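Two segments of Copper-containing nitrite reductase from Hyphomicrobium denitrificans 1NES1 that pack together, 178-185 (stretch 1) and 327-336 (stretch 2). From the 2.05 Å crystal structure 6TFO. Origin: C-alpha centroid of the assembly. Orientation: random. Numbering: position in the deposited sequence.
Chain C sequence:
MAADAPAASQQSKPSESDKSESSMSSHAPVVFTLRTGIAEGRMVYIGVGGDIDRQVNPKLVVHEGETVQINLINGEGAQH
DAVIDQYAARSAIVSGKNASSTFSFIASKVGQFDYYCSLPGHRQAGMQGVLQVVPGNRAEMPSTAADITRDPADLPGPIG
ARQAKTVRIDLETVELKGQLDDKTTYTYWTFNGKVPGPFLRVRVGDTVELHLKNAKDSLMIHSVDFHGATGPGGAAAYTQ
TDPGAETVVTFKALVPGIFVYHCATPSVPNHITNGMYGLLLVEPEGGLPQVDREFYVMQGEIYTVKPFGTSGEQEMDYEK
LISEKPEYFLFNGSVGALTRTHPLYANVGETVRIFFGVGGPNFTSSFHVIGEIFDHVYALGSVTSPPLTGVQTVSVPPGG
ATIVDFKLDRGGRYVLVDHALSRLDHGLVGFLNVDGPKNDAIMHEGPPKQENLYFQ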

ATOM      1  N   GLY C 178       0.289  -4.633  36.591  1.00 47.60           N
ATOM      2  CA  GLY C 178       1.448  -5.396  37.079  1.00 49.14           C
ATOM      3  C   GLY C 178       2.667  -5.104  36.248  1.00 45.41           C
ATOM      4  O   GLY C 178       2.500  -4.643  35.113  1.00 49.89           O
ATOM      5  N   GLN C 179       3.851  -5.312  36.820  1.00 43.14           N
ATOM      6  CA  GLN C 179       5.148  -5.131  36.134  1.00 47.72           C
ATOM      7  C   GLN C 179       5.420  -6.384  35.286  1.00 48.48           C
ATOM      8  O   GLN C 179       5.905  -7.392  35.836  1.00 49.15           O
ATOM      9  N   LEU C 180       5.062  -6.331  33.999  1.00 45.92           N
ATOM     10  CA  LEU C 180       5.228  -7.436  33.016  1.00 43.71           C
ATOM     11  C   LEU C 180       6.721  -7.609  32.709  1.00 47.70           C
ATOM     12  O   LEU C 180       7.187  -8.755  32.615  1.00 48.33           O
ATOM     13  N   ASP C 181       7.452  -6.508  32.570  1.00 47.56           N
ATOM     14  CA  ASP C 181       8.916  -6.511  32.315  1.00 48.27           C
ATOM     15  C   ASP C 181       9.480  -5.265  32.995  1.00 52.02           C
ATOM     16  O   ASP C 181       8.678  -4.493  33.556  1.00 55.56           O
ATOM     17  N   ASP C 182      10.800  -5.095  32.939  1.00 52.16           N
ATOM     18  CA  ASP C 182      11.646  -4.026  33.521  1.00 55.41           C
ATOM     19  C   ASP C 182      11.006  -2.620  33.410  1.00 59.60           C
ATOM     20  O   ASP C 182      11.031  -1.861  34.417  1.00 58.71           O
ATOM     21  N   LYS C 183      10.512  -2.251  32.223  1.00 60.31           N
ATOM     22  CA  LYS C 183       9.952  -0.897  31.916  1.00 59.78           C
ATOM     23  C   LYS C 183       8.595  -1.022  31.217  1.00 56.08           C
ATOM     24  O   LYS C 183       8.190  -0.079  30.492  1.00 52.17           O
ATOM     25  N   THR C 184       7.905  -2.148  31.405  1.00 50.12           N
ATOM     26  CA  THR C 184       6.639  -2.429  30.683  1.00 48.22           C
ATOM     27  C   THR C 184       5.612  -2.998  31.658  1.00 48.97           C
ATOM     28  O   THR C 184       5.974  -3.808  32.529  1.00 50.21           O
ATOM     29  N   THR C 185       4.380  -2.505  31.538  1.00 49.94           N
ATOM     30  CA  THR C 185       3.247  -2.843  32.435  1.00 50.26           C
ATOM     31  C   THR C 185       2.141  -3.476  31.591  1.00 48.43           C
ATOM     32  O   THR C 185       2.281  -3.519  30.360  1.00 47.80           O
ATOM     33  N   GLU C 327       3.021 -12.745  22.522  1.00 43.56           N
ATOM     34  CA  GLU C 327       4.291 -11.979  22.532  1.00 43.81           C
ATOM     35  C   GLU C 327       5.104 -12.389  23.750  1.00 41.16           C
ATOM     36  O   GLU C 327       6.331 -12.388  23.656  1.00 39.40           O
ATOM     37  N   TYR C 328       4.421 -12.703  24.852  1.00 42.29           N
ATOM     38  CA  TYR C 328       5.057 -13.077  26.140  1.00 47.77           C
ATOM     39  C   TYR C 328       4.710 -14.530  26.492  1.00 46.25           C
ATOM     40  O   TYR C 328       3.523 -14.910  26.448  1.00 42.97           O
ATOM     41  N   PHE C 329       5.754 -15.318  26.776  1.00 43.79           N
ATOM     42  CA  PHE C 329       5.699 -16.657  27.415  1.00 42.67           C
ATOM     43  C   PHE C 329       6.320 -16.514  28.807  1.00 39.39           C
ATOM     44  O   PHE C 329       7.537 -16.186  28.863  1.00 38.65           O
ATOM     45  N   LEU C 330       5.542 -16.729  29.869  1.00 34.89           N
ATOM     46  CA  LEU C 330       5.964 -16.364  31.249  1.00 40.39           C
ATOM     47  C   LEU C 330       5.827 -17.523  32.250  1.00 42.79           C
ATOM     48  O   LEU C 330       4.801 -18.261  32.219  1.00 44.15           O
ATOM     49  N   PHE C 331       6.814 -17.625  33.148  1.00 45.04           N
ATOM     50  CA  PHE C 331       6.705 -18.354  34.440  1.00 44.78           C
ATOM     51  C   PHE C 331       6.259 -17.361  35.511  1.00 45.72           C
ATOM     52  O   PHE C 331       6.929 -16.347  35.673  1.00 45.06           O
ATOM     53  N   ASN C 332       5.142 -17.648  36.183  1.00 51.95           N
ATOM     54  CA  ASN C 332       4.652 -16.912  37.377  1.00 49.54           C
ATOM     55  C   ASN C 332       4.576 -15.424  37.022  1.00 49.97           C
ATOM     56  O   ASN C 332       5.063 -14.586  37.812  1.00 50.65           O
ATOM     57  N   GLY C 333       4.028 -15.115  35.849  1.00 46.94           N
ATOM     58  CA  GLY C 333       3.351 -13.826  35.603  1.00 52.03           C
ATOM     59  C   GLY C 333       4.188 -12.733  34.956  1.00 46.80           C
ATOM     60  O   GLY C 333       3.574 -11.791  34.452  1.00 48.50           O
ATOM     61  N   SER C 334       5.516 -12.801  34.974  1.00 43.96           N
ATOM     62  CA  SER C 334       6.357 -11.648  34.573  1.00 47.19           C
ATOM     63  C   SER C 334       7.672 -12.116  33.946  1.00 48.66           C
ATOM     64  O   SER C 334       8.113 -13.241  34.215  1.00 40.09           O
ATOM     65  N   VAL C 335       8.258 -11.258  33.112  1.00 48.57           N
ATOM     66  CA  VAL C 335       9.654 -11.425  32.631  1.00 51.57           C
ATOM     67  C   VAL C 335      10.544 -11.186  33.850  1.00 51.99           C
ATOM     68  O   VAL C 335      10.292 -10.206  34.575  1.00 56.36           O
ATOM     69  N   GLY C 336      11.475 -12.106  34.093  1.00 48.21           N
ATOM     70  CA  GLY C 336      12.383 -12.095  35.249  1.00 46.66           C
ATOM     71  C   GLY C 336      11.755 -12.660  36.520  1.00 47.71           C
ATOM     72  O   GLY C 336      12.458 -12.675  37.558  1.00 49.19           O
TER

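This is a small, mostly apolar contact, burying 325 Å² over both sides, in which one leucine fills the space between a tyrosine ring and a second leucine while a single backbone hydrogen bond and a bridging water tie the stretches together through polar groups. The two strands, 178-181 and 328-331, do not pair as a sheet: their axes come no closer than 10.0 Å and their directions differ by 115°.

Leu180 has the largest area covered of any residue here. Its CA-to-CB bond points away from stretch 2, but the chain, with chi1 t and chi2 p, brings its end back nearer. Leu180 CD2 sits over one face of the Tyr328 ring, 3.6 Å from the ring centroid and only 12° off the normal, a CH-pi contact; Leu180 CD1 lies 3.6 Å from Leu330 CD1. A forked aliphatic side chain suits this place, because both methyls approach the ring and CD1 also reaches Leu330. Tyr328 and Leu330 both point toward stretch 1 and both have chi1 m; they are two residues apart along the strand, so their side chains emerge on the same side, whereas Phe329 between them is out of reach.

Beyond the strand, stretch 2 makes a type I' turn from Phe331 to Ser334, and Gly333 takes a positive phi that favours glycine. The chain then passes close to Leu180 and Asp181. Val335 N donates to Leu180 O at 2.8 Å with an angle of 160°, the one direct hydrogen bond between the stretches. Ser334, chi1 p, brings its CB to 3.4 Å from Gln179 O, while its OG is hydrogen-bonded elsewhere in the structure. Val335, chi1 t, points toward stretch 1 and sets its CB 3.6 Å from CG of Asp181, so the carboxylate is flanked by an aliphatic surface.

Asp181, chi1 t, meets its polar needs in other ways. OD1 accepts from Asp182 N at 2.8 Å, at the start of the type I turn from Asp181 to Thr184, while OD2 lies near the plane of the Tyr328 ring, at its edge. Water 1 donates to Asp181 OD2 at 2.9 Å and lies 2.5 Å from Tyr328 OH, joining carboxylate and hydroxyl, which are too far apart to bond directly. Tyrosine thus serves twice, offering a ring face to Leu180 and a hydroxyl to the water. Thr184, its chi1 of 138° between the usual wells, also points toward stretch 2, but its OG1, 3.8 Å from Tyr328 OH, is buried without a polar partner in the model.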

ATOM      1  CB  GLN C 179       6.215  -4.841  37.192  1.00 47.83           C
ATOM      2  CG  GLN C 179       7.454  -4.161  36.641  1.00 48.05           C
ATOM      3  CD  GLN C 179       7.187  -2.714  36.294  1.00 51.69           C
ATOM      4  OE1 GLN C 179       6.426  -2.013  36.975  1.00 53.47           O
ATOM      5  NE2 GLN C 179       7.803  -2.246  35.220  1.00 47.22           N
ATOM      6  CB  LEU C 180       4.420  -7.108  31.757  1.00 42.79           C
ATOM      7  CG  LEU C 180       4.658  -7.986  30.524  1.00 43.78           C
ATOM      8  CD1 LEU C 180       4.444  -9.457  30.846  1.00 45.89           C
ATOM      9  CD2 LEU C 180       3.736  -7.573  29.384  1.00 40.86           C
ATOM     10  CB  ASP C 181       9.175  -6.603  30.803  1.00 51.67           C
ATOM     11  CG  ASP C 181      10.532  -7.111  30.343  1.00 46.70           C
ATOM     12  OD1 ASP C 181      11.485  -7.080  31.150  1.00 49.02           O
ATOM     13  OD2 ASP C 181      10.616  -7.527  29.161  1.00 42.53           O
ATOM     14  CB  ASP C 182      12.982  -4.136  32.784  1.00 59.92           C
ATOM     15  CG  ASP C 182      14.188  -3.564  33.491  1.00 68.21           C
ATOM     16  OD1 ASP C 182      14.140  -3.391  34.728  1.00 71.95           O
ATOM     17  OD2 ASP C 182      15.160  -3.278  32.782  1.00 74.23           O
ATOM     18  CB  LYS C 183      10.867  -0.109  30.976  1.00 67.88           C
ATOM     19  CG  LYS C 183      12.293   0.121  31.457  1.00 77.61           C
ATOM     20  CD  LYS C 183      13.221   0.541  30.325  1.00 82.19           C
ATOM     21  CE  LYS C 183      14.671   0.629  30.753  1.00 84.68           C
ATOM     22  NZ  LYS C 183      15.398   1.626  29.937  1.00 86.18           N
ATOM     23  CB  THR C 184       6.867  -3.203  29.372  1.00 46.47           C
ATOM     24  OG1 THR C 184       5.904  -4.234  29.195  1.00 51.42           O
ATOM     25  CG2 THR C 184       8.257  -3.774  29.248  1.00 42.55           C
ATOM     26  CB  THR C 185       2.817  -1.611  33.238  1.00 48.59           C
ATOM     27  OG1 THR C 185       2.233  -0.669  32.343  1.00 45.59           O
ATOM     28  CG2 THR C 185       3.972  -0.970  33.976  1.00 48.73           C
ATOM     29  CB  GLU C 327       4.011 -10.477  22.561  1.00 46.69           C
ATOM     30  CG  GLU C 327       3.433  -9.924  21.259  1.00 46.87           C
ATOM     31  CD  GLU C 327       4.313 -10.136  20.046  1.00 44.88           C
ATOM     32  OE1 GLU C 327       5.573 -10.230  20.205  1.00 44.95           O
ATOM     33  OE2 GLU C 327       3.721 -10.235  18.957  1.00 44.12           O
ATOM     34  CB  TYR C 328       4.639 -12.101  27.238  1.00 47.65           C
ATOM     35  CG  TYR C 328       5.128 -10.689  27.028  1.00 44.28           C
ATOM     36  CD1 TYR C 328       4.474  -9.821  26.164  1.00 40.49           C
ATOM     37  CD2 TYR C 328       6.237 -10.218  27.711  1.00 43.95           C
ATOM     38  CE1 TYR C 328       4.914  -8.523  25.979  1.00 41.91           C
ATOM     39  CE2 TYR C 328       6.696  -8.922  27.538  1.00 43.63           C
ATOM     40  CZ  TYR C 328       6.037  -8.077  26.662  1.00 43.56           C
ATOM     41  OH  TYR C 328       6.469  -6.795  26.497  1.00 48.62           O
ATOM     42  CB  PHE C 329       6.477 -17.667  26.574  1.00 42.13           C
ATOM     43  CG  PHE C 329       5.725 -18.210  25.393  1.00 43.68           C
ATOM     44  CD1 PHE C 329       4.832 -19.255  25.545  1.00 42.73           C
ATOM     45  CD2 PHE C 329       5.893 -17.665  24.135  1.00 45.33           C
ATOM     46  CE1 PHE C 329       4.142 -19.760  24.452  1.00 44.24           C
ATOM     47  CE2 PHE C 329       5.192 -18.165  23.048  1.00 45.02           C
ATOM     48  CZ  PHE C 329       4.326 -19.215  23.211  1.00 40.03           C
ATOM     49  CB  LEU C 330       5.124 -15.171  31.714  1.00 41.48           C
ATOM     50  CG  LEU C 330       5.104 -13.974  30.766  1.00 40.33           C
ATOM     51  CD1 LEU C 330       3.993 -13.024  31.169  1.00 40.62           C
ATOM     52  CD2 LEU C 330       6.457 -13.280  30.733  1.00 39.41           C
ATOM     53  CB  PHE C 331       8.035 -18.992  34.850  1.00 40.38           C
ATOM     54  CG  PHE C 331       8.510 -20.121  33.970  1.00 36.92           C
ATOM     55  CD1 PHE C 331       7.638 -21.112  33.546  1.00 36.65           C
ATOM     56  CD2 PHE C 331       9.841 -20.212  33.592  1.00 38.17           C
ATOM     57  CE1 PHE C 331       8.081 -22.149  32.741  1.00 35.18           C
ATOM     58  CE2 PHE C 331      10.290 -21.263  32.798  1.00 35.19           C
ATOM     59  CZ  PHE C 331       9.407 -22.217  32.362  1.00 36.95           C
ATOM     60  CB  ASN C 332       5.527 -17.179  38.611  1.00 50.48           C
ATOM     61  CG  ASN C 332       5.500 -18.618  39.095  1.00 49.02           C
ATOM     62  OD1 ASN C 332       5.149 -19.535  38.358  1.00 46.21           O
ATOM     63  ND2 ASN C 332       5.876 -18.837  40.340  1.00 40.56           N
ATOM     64  CB  SER C 334       6.609 -10.713  35.739  1.00 49.48           C
ATOM     65  OG  SER C 334       7.738 -11.131  36.497  1.00 45.49           O
ATOM     66  CB  VAL C 335       9.989 -10.480  31.463  1.00 49.79           C
ATOM     67  CG1 VAL C 335      11.391 -10.730  30.932  1.00 46.90           C
ATOM     68  CG2 VAL C 335       8.964 -10.588  30.339  1.00 50.23           C
TER
HETATM   69  O   HOH W   1       8.785  -6.210  27.347  1.00 47.01           O